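PDB 4E6Z: apicoplast TIC22, putative from Plasmodium falciparum 3D7, which probably acts as an essential chaperone in the import of proteins into the apicoplast, as a Tic22-family component of the TIC translocon. Local coordinates for residues A[77-83]-A[129-135]; A[71-75]-A[134-139]; A[98-104]-A[164-170]. All coordinates share one frame. Residue numbers count along the deposited sequence, not the author numbering.

Contact 1: residues A[77-83]-A[129-135]; sequences IPVFLIT and KIHNITM
Val79, Leu81 and Ile133 form the apolar centre on one face of a two-stranded antiparallel ribbon. Val79 (chi1 t) CB lies 3.7 Å from Ile133 (chi1 p) CG1, and Leu81 (chi1 m) CD1 lies 3.6 Å from Ile133 CD1. Selenomethionine Met135 CG meets Ile77 CG2 at 3.4 Å. Phe80, Ile82 and Ile130 take the other face, where Phe80 CD1 is 3.8 Å from Ile130 CG2. Both strands are extended. The N-to-C directions of the short segments 78-83 and 129-134 make 143°, antiparallel with a twist, axes 4.3 Å apart. Hydrogen-bonded pairs Val79-Ile133, Leu81-His131 and Thr83-Lys129 alternate with non-hydrogen-bonded pairs Pro78-Thr134, Phe80-Asn132 and Ile82-Ile130. Val79 N bonds Ile133 O at 2.8 Å, His131 N bonds Leu81 O at 2.7 Å, and Met135 N bonds Ile77 O at 2.7 Å. At the polar edge, Lys129 NZ bonds Ser87. Ile82 packs on helix 106-119, Phe80 and Asn132 on helix 261-272, and Val79 and Leu81 on Met102 of strand 97-103.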
loop_
_atom_site.group_PDB
_atom_site.type_symbol
_atom_site.label_atom_id
_atom_site.label_comp_id
_atom_site.label_asym_id
_atom_site.label_seq_id
_atom_site.Cartn_x
_atom_site.Cartn_y
_atom_site.Cartn_z
ATOM N N ILE A 77 -6.198 2.706 4.201
ATOM C CA ILE A 77 -5.302 2.365 3.107
ATOM C C ILE A 77 -5.973 1.382 2.147
ATOM O O ILE A 77 -6.248 0.239 2.516
ATOM C CB ILE A 77 -4.000 1.740 3.626
ATOM C CG1 ILE A 77 -3.355 2.645 4.681
ATOM C CG2 ILE A 77 -3.043 1.470 2.474
ATOM C CD1 ILE A 77 -2.257 1.969 5.472
ATOM N N PRO A 78 -6.245 1.831 0.910
ATOM C CA PRO A 78 -6.857 0.993 -0.125
ATOM C C PRO A 78 -5.908 -0.101 -0.596
ATOM O O PRO A 78 -4.698 0.118 -0.648
ATOM C CB PRO A 78 -7.110 1.979 -1.276
ATOM C CG PRO A 78 -7.016 3.343 -0.661
ATOM C CD PRO A 78 -6.010 3.203 0.432
ATOM N N VAL A 79 -6.461 -1.266 -0.920
ATOM C CA VAL A 79 -5.708 -2.350 -1.540
ATOM C C VAL A 79 -6.518 -2.878 -2.724
ATOM O O VAL A 79 -7.750 -2.945 -2.666
ATOM C CB VAL A 79 -5.436 -3.495 -0.552
ATOM C CG1 VAL A 79 -4.739 -4.666 -1.260
ATOM C CG2 VAL A 79 -4.614 -2.995 0.618
ATOM N N PHE A 80 -5.830 -3.251 -3.797
ATOM C CA PHE A 80 -6.512 -3.601 -5.035
ATOM C C PHE A 80 -6.236 -5.022 -5.498
ATOM O O PHE A 80 -5.109 -5.505 -5.432
ATOM C CB PHE A 80 -6.163 -2.599 -6.136
ATOM C CG PHE A 80 -6.499 -1.184 -5.780
ATOM C CD1 PHE A 80 -7.729 -0.641 -6.114
ATOM C CD2 PHE A 80 -5.591 -0.401 -5.082
ATOM C CE1 PHE A 80 -8.043 0.665 -5.770
ATOM C CE2 PHE A 80 -5.899 0.899 -4.735
ATOM C CZ PHE A 80 -7.125 1.435 -5.082
ATOM N N LEU A 81 -7.291 -5.686 -5.960
ATOM C CA LEU A 81 -7.178 -7.032 -6.502
ATOM C C LEU A 81 -7.841 -7.103 -7.866
ATOM O O LEU A 81 -8.674 -6.267 -8.213
ATOM C CB LEU A 81 -7.823 -8.054 -5.567
ATOM C CG LEU A 81 -7.243 -8.283 -4.172
ATOM C CD1 LEU A 81 -7.811 -7.274 -3.202
ATOM C CD2 LEU A 81 -7.560 -9.686 -3.696
ATOM N N ILE A 82 -7.464 -8.103 -8.649
ATOM C CA ILE A 82 -8.132 -8.357 -9.913
ATOM C C ILE A 82 -9.095 -9.518 -9.682
ATOM O O ILE A 82 -8.722 -10.540 -9.109
ATOM C CB ILE A 82 -7.133 -8.667 -11.048
ATOM C CG1 ILE A 82 -6.327 -7.416 -11.410
ATOM C CG2 ILE A 82 -7.868 -9.162 -12.285
ATOM C CD1 ILE A 82 -5.418 -6.922 -10.317
ATOM N N THR A 83 -10.344 -9.348 -10.092
ATOM C CA THR A 83 -11.358 -10.355 -9.813
ATOM C C THR A 83 -12.248 -10.586 -11.017
ATOM O O THR A 83 -12.213 -9.816 -11.979
ATOM C CB THR A 83 -12.267 -9.922 -8.642
ATOM O OG1 THR A 83 -13.087 -8.818 -9.051
ATOM C CG2 THR A 83 -11.437 -9.515 -7.428
ATOM N N LYS A 129 -12.138 -7.336 -13.542
ATOM C CA LYS A 129 -12.232 -5.962 -13.078
ATOM C C LYS A 129 -11.286 -5.768 -11.906
ATOM O O LYS A 129 -10.737 -6.733 -11.368
ATOM C CB LYS A 129 -13.662 -5.646 -12.623
ATOM C CG LYS A 129 -14.030 -6.307 -11.303
ATOM C CD LYS A 129 -15.350 -5.800 -10.751
ATOM C CE LYS A 129 -15.502 -6.196 -9.289
ATOM N NZ LYS A 129 -16.859 -6.732 -8.987
ATOM N N ILE A 130 -11.111 -4.512 -11.507
ATOM C CA ILE A 130 -10.331 -4.184 -10.325
ATOM C C ILE A 130 -11.289 -4.084 -9.150
ATOM O O ILE A 130 -12.337 -3.450 -9.247
ATOM C CB ILE A 130 -9.604 -2.837 -10.492
ATOM C CG1 ILE A 130 -8.758 -2.839 -11.770
ATOM C CG2 ILE A 130 -8.760 -2.517 -9.253
ATOM C CD1 ILE A 130 -7.620 -3.831 -11.759
ATOM N N HIS A 131 -10.934 -4.721 -8.044
ATOM C CA HIS A 131 -11.756 -4.669 -6.846
ATOM C C HIS A 131 -10.947 -4.143 -5.662
ATOM O O HIS A 131 -9.773 -4.472 -5.503
ATOM C CB HIS A 131 -12.328 -6.048 -6.537
ATOM C CG HIS A 131 -13.209 -6.076 -5.333
ATOM N ND1 HIS A 131 -14.349 -5.306 -5.225
ATOM C CD2 HIS A 131 -13.132 -6.789 -4.183
ATOM C CE1 HIS A 131 -14.922 -5.531 -4.059
ATOM N NE2 HIS A 131 -14.205 -6.431 -3.407
ATOM N N ASN A 132 -11.579 -3.324 -4.830
ATOM C CA ASN A 132 -10.866 -2.706 -3.721
ATOM C C ASN A 132 -11.225 -3.283 -2.356
ATOM O O ASN A 132 -12.393 -3.500 -2.048
ATOM C CB ASN A 132 -11.077 -1.188 -3.725
ATOM C CG ASN A 132 -12.535 -0.803 -3.558
ATOM O OD1 ASN A 132 -13.369 -1.081 -4.420
ATOM N ND2 ASN A 132 -12.850 -0.165 -2.438
ATOM N N ILE A 133 -10.198 -3.548 -1.557
ATOM C CA ILE A 133 -10.360 -3.826 -0.137
ATOM C C ILE A 133 -9.489 -2.824 0.628
ATOM O O ILE A 133 -9.055 -1.822 0.059
ATOM C CB ILE A 133 -9.952 -5.271 0.210
ATOM C CG1 ILE A 133 -8.464 -5.486 -0.073
ATOM C CG2 ILE A 133 -10.792 -6.267 -0.588
ATOM C CD1 ILE A 133 -7.929 -6.813 0.410
ATOM N N THR A 134 -9.232 -3.084 1.906
ATOM C CA THR A 134 -8.356 -2.211 2.683
ATOM C C THR A 134 -7.159 -2.973 3.239
ATOM O O THR A 134 -7.144 -4.207 3.247
ATOM C CB THR A 134 -9.101 -1.550 3.855
ATOM O OG1 THR A 134 -9.350 -2.521 4.878
ATOM C CG2 THR A 134 -10.412 -0.955 3.381
HETATM N N MSE A 135 -6.158 -2.228 3.706
HETATM C CA MSE A 135 -4.985 -2.821 4.336
HETATM C C MSE A 135 -5.377 -3.588 5.586
HETATM O O MSE A 135 -4.725 -4.565 5.951
HETATM C CB MSE A 135 -3.955 -1.749 4.693
HETATM C CG MSE A 135 -2.756 -1.707 3.762
HETATM SE SE MSE A 135 -1.852 -3.435 3.601
HETATM C CE MSE A 135 -1.642 -3.851 5.493
#

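Contact 2: residues A[71-75]-A[134-139]; sequences EEKLE and TMKKAY
A weak salt bridge closes the polar side: Lys136 NZ lies 3.4 Å from Glu75 OE2, a long bond. Lys136 is fully extended, with all four chi angles near t, so its chain reaches outward past Glu71 O, with CD 3.2 Å from that atom. Glu75 is extended as well, chi1 and chi2 both t, and so reaches Lys136 NZ. A second weak hydrogen bond joins the backbones, from Lys136 N to Leu74 O at 3.4 Å with an angle of 130°. The nearest CA pair is Leu74-Lys136, at 4.8 Å.

The 71-75 segment lies on the short helix 70-73. Residues 135-139 are the start of helix 135-150. Thr134 is its N-cap. With chi1 p, Thr134 OG1 accepts a bond from Lys137 N at 3.2 Å, while Ala138 N bonds Thr134 O at 2.8 Å. Thr134 CG2 also lies 3.3 Å from Glu75 O.

The packing centres on Leu74, with chi1 m and chi2 t. Its CB meets CB of Met135, a selenomethionine, at 3.8 Å, and its CD1 meets Tyr139 CB at 4.0 Å. Glu71 OE2 sits 4.1 Å from Tyr139 CE1, at the ring edge. Beyond the two segments, Tyr139 touches Phe248, and Met135 and Ala138 touch Val79 of strand 78-83.

The arrangement is a side-chain N-capped helix start, with the short N-terminal helix 70-73 and the residues that follow it packed beside the first turn of helix 135-150.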
loop_
_atom_site.group_PDB
_atom_site.type_symbol
_atom_site.label_atom_id
_atom_site.label_comp_id
_atom_site.label_asym_id
_atom_site.label_seq_id
_atom_site.Cartn_x
_atom_site.Cartn_y
_atom_site.Cartn_z
ATOM N N GLU A 71 -5.530 -1.798 13.529
ATOM C CA GLU A 71 -6.450 -2.386 12.561
ATOM C C GLU A 71 -7.341 -1.309 11.954
ATOM O O GLU A 71 -7.824 -1.447 10.831
ATOM C CB GLU A 71 -7.312 -3.477 13.207
ATOM C CG GLU A 71 -6.606 -4.811 13.409
ATOM C CD GLU A 71 -5.671 -4.810 14.605
ATOM O OE1 GLU A 71 -5.731 -3.858 15.412
ATOM O OE2 GLU A 71 -4.879 -5.768 14.741
ATOM N N GLU A 72 -7.553 -0.234 12.707
ATOM C CA GLU A 72 -8.369 0.880 12.241
ATOM C C GLU A 72 -7.525 1.885 11.461
ATOM O O GLU A 72 -8.025 2.566 10.566
ATOM C CB GLU A 72 -9.066 1.562 13.421
ATOM C CG GLU A 72 -10.171 2.533 13.027
ATOM C CD GLU A 72 -10.908 3.100 14.230
ATOM O OE1 GLU A 72 -10.429 2.914 15.370
ATOM O OE2 GLU A 72 -11.970 3.732 14.036
ATOM N N LYS A 73 -6.243 1.973 11.801
ATOM C CA LYS A 73 -5.330 2.865 11.093
ATOM C C LYS A 73 -5.046 2.355 9.682
ATOM O O LYS A 73 -4.788 3.139 8.768
ATOM C CB LYS A 73 -4.017 3.031 11.865
ATOM C CG LYS A 73 -4.127 3.852 13.140
ATOM C CD LYS A 73 -2.747 4.248 13.649
ATOM C CE LYS A 73 -2.835 5.253 14.789
ATOM N NZ LYS A 73 -1.496 5.805 15.148
ATOM N N LEU A 74 -5.091 1.036 9.517
ATOM C CA LEU A 74 -4.833 0.403 8.227
ATOM C C LEU A 74 -6.063 0.459 7.329
ATOM O O LEU A 74 -5.983 0.203 6.126
ATOM C CB LEU A 74 -4.420 -1.056 8.427
ATOM C CG LEU A 74 -3.192 -1.327 9.297
ATOM C CD1 LEU A 74 -2.890 -2.818 9.348
ATOM C CD2 LEU A 74 -2.011 -0.567 8.768
ATOM N N GLU A 75 -7.201 0.802 7.922
ATOM C CA GLU A 75 -8.480 0.758 7.226
ATOM C C GLU A 75 -8.559 1.796 6.108
ATOM O O GLU A 75 -9.219 1.576 5.090
ATOM C CB GLU A 75 -9.627 0.957 8.222
ATOM C CG GLU A 75 -10.920 0.255 7.842
ATOM C CD GLU A 75 -11.934 0.257 8.976
ATOM O OE1 GLU A 75 -11.707 0.966 9.980
ATOM O OE2 GLU A 75 -12.956 -0.453 8.864
ATOM N N THR A 134 -9.232 -3.084 1.906
ATOM C CA THR A 134 -8.356 -2.211 2.683
ATOM C C THR A 134 -7.159 -2.973 3.239
ATOM O O THR A 134 -7.144 -4.207 3.247
ATOM C CB THR A 134 -9.101 -1.550 3.855
ATOM O OG1 THR A 134 -9.350 -2.521 4.878
ATOM C CG2 THR A 134 -10.412 -0.955 3.381
HETATM N N MSE A 135 -6.158 -2.228 3.706
HETATM C CA MSE A 135 -4.985 -2.821 4.336
HETATM C C MSE A 135 -5.377 -3.588 5.586
HETATM O O MSE A 135 -4.725 -4.565 5.951
HETATM C CB MSE A 135 -3.955 -1.749 4.693
HETATM C CG MSE A 135 -2.756 -1.707 3.762
HETATM SE SE MSE A 135 -1.852 -3.435 3.601
HETATM C CE MSE A 135 -1.642 -3.851 5.493
ATOM N N LYS A 136 -6.436 -3.131 6.248
ATOM C CA LYS A 136 -6.988 -3.842 7.394
ATOM C C LYS A 136 -7.380 -5.260 6.996
ATOM O O LYS A 136 -6.888 -6.237 7.564
ATOM C CB LYS A 136 -8.209 -3.101 7.941
ATOM C CG LYS A 136 -9.006 -3.884 8.978
ATOM C CD LYS A 136 -10.234 -3.101 9.420
ATOM C CE LYS A 136 -11.081 -3.895 10.405
ATOM N NZ LYS A 136 -12.292 -3.140 10.832
ATOM N N LYS A 137 -8.274 -5.362 6.019
ATOM C CA LYS A 137 -8.688 -6.656 5.493
ATOM C C LYS A 137 -7.483 -7.448 4.986
ATOM O O LYS A 137 -7.389 -8.654 5.199
ATOM C CB LYS A 137 -9.706 -6.471 4.367
ATOM C CG LYS A 137 -10.071 -7.748 3.637
ATOM C CD LYS A 137 -10.805 -8.717 4.546
ATOM C CE LYS A 137 -11.227 -9.968 3.781
ATOM N NZ LYS A 137 -12.021 -10.908 4.620
ATOM N N ALA A 138 -6.562 -6.760 4.320
ATOM C CA ALA A 138 -5.375 -7.408 3.774
ATOM C C ALA A 138 -4.503 -7.980 4.887
ATOM O O ALA A 138 -3.926 -9.057 4.748
ATOM C CB ALA A 138 -4.579 -6.431 2.917
ATOM N N TYR A 139 -4.413 -7.249 5.992
ATOM C CA TYR A 139 -3.650 -7.700 7.148
ATOM C C TYR A 139 -4.330 -8.908 7.783
ATOM O O TYR A 139 -3.673 -9.878 8.156
ATOM C CB TYR A 139 -3.511 -6.568 8.167
ATOM C CG TYR A 139 -2.660 -6.913 9.370
ATOM C CD1 TYR A 139 -3.155 -6.766 10.660
ATOM C CD2 TYR A 139 -1.365 -7.386 9.214
ATOM C CE1 TYR A 139 -2.378 -7.076 11.761
ATOM C CE2 TYR A 139 -0.582 -7.701 10.308
ATOM C CZ TYR A 139 -1.092 -7.545 11.578
ATOM O OH TYR A 139 -0.314 -7.859 12.668
#

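Contact 3: residues A[98-104]-A[164-170]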
loop_
_atom_site.group_PDB
_atom_site.type_symbol
_atom_site.label_atom_id
_atom_site.label_comp_id
_atom_site.label_asym_id
_atom_site.label_seq_id
_atom_site.Cartn_x
_atom_site.Cartn_y
_atom_site.Cartn_z
ATOM N N GLN A 98 -0.981 -21.822 -3.570
ATOM C CA GLN A 98 -1.989 -21.024 -4.251
ATOM C C GLN A 98 -1.807 -19.562 -3.867
ATOM O O GLN A 98 -1.970 -19.199 -2.705
ATOM C CB GLN A 98 -3.391 -21.497 -3.869
ATOM C CG GLN A 98 -3.689 -22.937 -4.251
ATOM C CD GLN A 98 -5.046 -23.394 -3.755
ATOM O OE1 GLN A 98 -6.055 -23.239 -4.441
ATOM N NE2 GLN A 98 -5.076 -23.956 -2.552
ATOM N N VAL A 99 -1.468 -18.727 -4.842
ATOM C CA VAL A 99 -1.162 -17.329 -4.564
ATOM C C VAL A 99 -2.158 -16.347 -5.171
ATOM O O VAL A 99 -2.520 -16.453 -6.340
ATOM C CB VAL A 99 0.248 -16.959 -5.060
ATOM C CG1 VAL A 99 0.488 -15.468 -4.902
ATOM C CG2 VAL A 99 1.293 -17.751 -4.300
ATOM N N CYS A 100 -2.592 -15.388 -4.359
ATOM C CA CYS A 100 -3.368 -14.260 -4.853
ATOM C C CYS A 100 -2.595 -12.957 -4.640
ATOM O O CYS A 100 -1.854 -12.819 -3.671
ATOM C CB CYS A 100 -4.752 -14.203 -4.194
ATOM S SG CYS A 100 -5.898 -15.496 -4.781
ATOM N N TYR A 101 -2.773 -12.014 -5.558
ATOM C CA TYR A 101 -2.018 -10.767 -5.556
ATOM C C TYR A 101 -2.839 -9.581 -5.066
ATOM O O TYR A 101 -3.952 -9.346 -5.527
ATOM C CB TYR A 101 -1.481 -10.486 -6.960
ATOM C CG TYR A 101 -0.445 -11.489 -7.406
ATOM C CD1 TYR A 101 0.887 -11.338 -7.054
ATOM C CD2 TYR A 101 -0.801 -12.597 -8.164
ATOM C CE1 TYR A 101 1.841 -12.257 -7.450
ATOM C CE2 TYR A 101 0.146 -13.524 -8.567
ATOM C CZ TYR A 101 1.466 -13.348 -8.204
ATOM O OH TYR A 101 2.417 -14.258 -8.599
HETATM N N MSE A 102 -2.277 -8.836 -4.125
HETATM C CA MSE A 102 -2.912 -7.631 -3.618
HETATM C C MSE A 102 -1.987 -6.441 -3.844
HETATM O O MSE A 102 -0.836 -6.459 -3.420
HETATM C CB MSE A 102 -3.206 -7.787 -2.133
HETATM C CG MSE A 102 -3.986 -9.034 -1.807
HETATM SE SE MSE A 102 -4.369 -9.203 0.090
HETATM C CE MSE A 102 -2.544 -9.212 0.791
ATOM N N PHE A 103 -2.485 -5.417 -4.528
ATOM C CA PHE A 103 -1.653 -4.279 -4.908
ATOM C C PHE A 103 -1.977 -3.038 -4.081
ATOM O O PHE A 103 -3.143 -2.710 -3.862
ATOM C CB PHE A 103 -1.820 -3.967 -6.397
ATOM C CG PHE A 103 -1.448 -5.110 -7.304
ATOM C CD1 PHE A 103 -0.167 -5.212 -7.819
ATOM C CD2 PHE A 103 -2.384 -6.083 -7.639
ATOM C CE1 PHE A 103 0.183 -6.262 -8.649
ATOM C CE2 PHE A 103 -2.042 -7.137 -8.475
ATOM C CZ PHE A 103 -0.756 -7.227 -8.983
ATOM N N LEU A 104 -0.937 -2.351 -3.620
ATOM C CA LEU A 104 -1.122 -1.090 -2.909
ATOM C C LEU A 104 -1.356 0.046 -3.899
ATOM O O LEU A 104 -1.918 1.082 -3.545
ATOM C CB LEU A 104 0.077 -0.795 -2.005
ATOM C CG LEU A 104 0.038 -1.514 -0.654
ATOM C CD1 LEU A 104 1.429 -1.656 -0.052
ATOM C CD2 LEU A 104 -0.901 -0.794 0.307
ATOM N N ILE A 164 -4.595 -20.345 0.532
ATOM C CA ILE A 164 -4.154 -19.292 -0.370
ATOM C C ILE A 164 -3.138 -18.368 0.288
ATOM O O ILE A 164 -3.363 -17.864 1.386
ATOM C CB ILE A 164 -5.342 -18.443 -0.861
ATOM C CG1 ILE A 164 -6.317 -19.304 -1.668
ATOM C CG2 ILE A 164 -4.849 -17.259 -1.685
ATOM C CD1 ILE A 164 -7.546 -18.556 -2.141
ATOM N N TYR A 165 -2.018 -18.153 -0.391
ATOM C CA TYR A 165 -1.031 -17.184 0.060
ATOM C C TYR A 165 -1.331 -15.806 -0.526
ATOM O O TYR A 165 -1.166 -15.577 -1.725
ATOM C CB TYR A 165 0.385 -17.632 -0.312
ATOM C CG TYR A 165 1.452 -16.614 0.030
ATOM C CD1 TYR A 165 1.729 -16.288 1.351
ATOM C CD2 TYR A 165 2.182 -15.981 -0.967
ATOM C CE1 TYR A 165 2.700 -15.358 1.669
ATOM C CE2 TYR A 165 3.157 -15.050 -0.658
ATOM C CZ TYR A 165 3.411 -14.742 0.661
ATOM O OH TYR A 165 4.382 -13.814 0.973
ATOM N N TRP A 166 -1.783 -14.896 0.329
ATOM C CA TRP A 166 -2.102 -13.538 -0.087
ATOM C C TRP A 166 -0.844 -12.677 -0.118
ATOM O O TRP A 166 -0.297 -12.327 0.926
ATOM C CB TRP A 166 -3.144 -12.933 0.853
ATOM C CG TRP A 166 -4.420 -13.713 0.877
ATOM C CD1 TRP A 166 -4.767 -14.704 1.756
ATOM C CD2 TRP A 166 -5.519 -13.579 -0.029
ATOM N NE1 TRP A 166 -6.018 -15.186 1.453
ATOM C CE2 TRP A 166 -6.501 -14.514 0.359
ATOM C CE3 TRP A 166 -5.770 -12.756 -1.133
ATOM C CZ2 TRP A 166 -7.711 -14.649 -0.314
ATOM C CZ3 TRP A 166 -6.972 -12.893 -1.803
ATOM C CH2 TRP A 166 -7.928 -13.830 -1.390
ATOM N N LYS A 167 -0.390 -12.345 -1.323
ATOM C CA LYS A 167 0.858 -11.607 -1.510
ATOM C C LYS A 167 0.614 -10.116 -1.729
ATOM O O LYS A 167 -0.023 -9.716 -2.702
ATOM C CB LYS A 167 1.639 -12.193 -2.687
ATOM C CG LYS A 167 2.920 -11.461 -3.023
ATOM C CD LYS A 167 3.554 -12.028 -4.286
ATOM C CE LYS A 167 4.113 -13.420 -4.052
ATOM N NZ LYS A 167 5.257 -13.404 -3.097
ATOM N N LEU A 168 1.130 -9.300 -0.816
ATOM C CA LEU A 168 0.979 -7.852 -0.910
ATOM C C LEU A 168 2.082 -7.260 -1.785
ATOM O O LEU A 168 3.263 -7.531 -1.572
ATOM C CB LEU A 168 1.006 -7.228 0.489
ATOM C CG LEU A 168 0.781 -5.718 0.628
ATOM C CD1 LEU A 168 -0.620 -5.322 0.191
ATOM C CD2 LEU A 168 1.036 -5.276 2.062
ATOM N N ILE A 169 1.692 -6.453 -2.766
ATOM C CA ILE A 169 2.646 -5.819 -3.672
ATOM C C ILE A 169 2.705 -4.302 -3.487
ATOM O O ILE A 169 1.761 -3.594 -3.842
ATOM C CB ILE A 169 2.281 -6.093 -5.144
ATOM C CG1 ILE A 169 1.983 -7.578 -5.360
ATOM C CG2 ILE A 169 3.396 -5.610 -6.064
ATOM C CD1 ILE A 169 3.140 -8.483 -5.018
ATOM N N SER A 170 3.818 -3.804 -2.949
ATOM C CA SER A 170 4.006 -2.363 -2.805
ATOM C C SER A 170 3.998 -1.680 -4.166
ATOM O O SER A 170 4.266 -2.309 -5.181
ATOM C CB SER A 170 5.318 -2.045 -2.075
ATOM O OG SER A 170 5.234 -2.355 -0.698
#
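This contact is the parallel strand pair of a small mixed sheet with order 92-94, 97-103, 164-169. Strand 97-103 is central and strand 164-169 lies at an edge within the chain. The segment axes come within 4.4 Å and their directions differ by 28°. Register is in step, from Val99 opposite Tyr165 to Phe103 opposite Ile169.

The backbone bonds follow the parallel pattern, in which one residue bonds to two residues across. Tyr165 N donates to Gln98 O at 2.5 Å. Cys100 N donates to Tyr165 O at 3.0 Å, and Cys100 O accepts from Lys167 N at 2.8 Å. Met102 N donates to Lys167 O at 2.8 Å, and Met102 O accepts from Ile169 N at 2.6 Å. Leu104 N closes the ladder on Ile169 O at 3.0 Å.

One face carries Cys100, Met102, Ile164, Trp166 and Leu168. Cys100 SG lies 4.5 Å from the centroid of the Trp166 six-membered ring, an oblique sulfur-aromatic contact. Met102, a selenomethionine, makes a longer Met-aromatic contact, with SE 5.2 Å from the same centroid. Its CE also meets Trp166 CB at 3.8 Å.

The other face carries Val99, Tyr101, Phe103, Tyr165, Lys167 and Ile169. Phe103 CD1 packs on Ile169 CB at 3.7 Å, and Tyr101 CE1 touches Lys167 CD at 3.6 Å. Tyr101 OH bonds Glu94 on strand 92-94.

Tyr101 and Phe103 face helix 106-119. On the opposite face, Met102 packs on Val79 and Leu81 of strand 78-83, and Trp166 on Leu81.

Overall arrangement
The three contacts meet around Met102, Val79 and Met135. Contacts 1 and 2 share Thr134 and Met135, where strand 129-134 passes into helix 135-150; their centres are 12 Å apart. Contacts 1 and 3 are closest, with centres 10 Å apart. They are joined by a probable hydrogen bond from Phe80 N to Phe103 O at 2.7 Å and by Val79 CG1 on Met102 CB at 3.6 Å. The centres of contacts 2 and 3 are 14 Å apart, yet Met135 SE reaches Leu168 CD2 at 3.8 Å. Bound glycerol, probably from the crystallisation liquor, comes about 3 Å (nearest atoms) from the side chain of Ile82, and glycerol is equally near that of Tyr101.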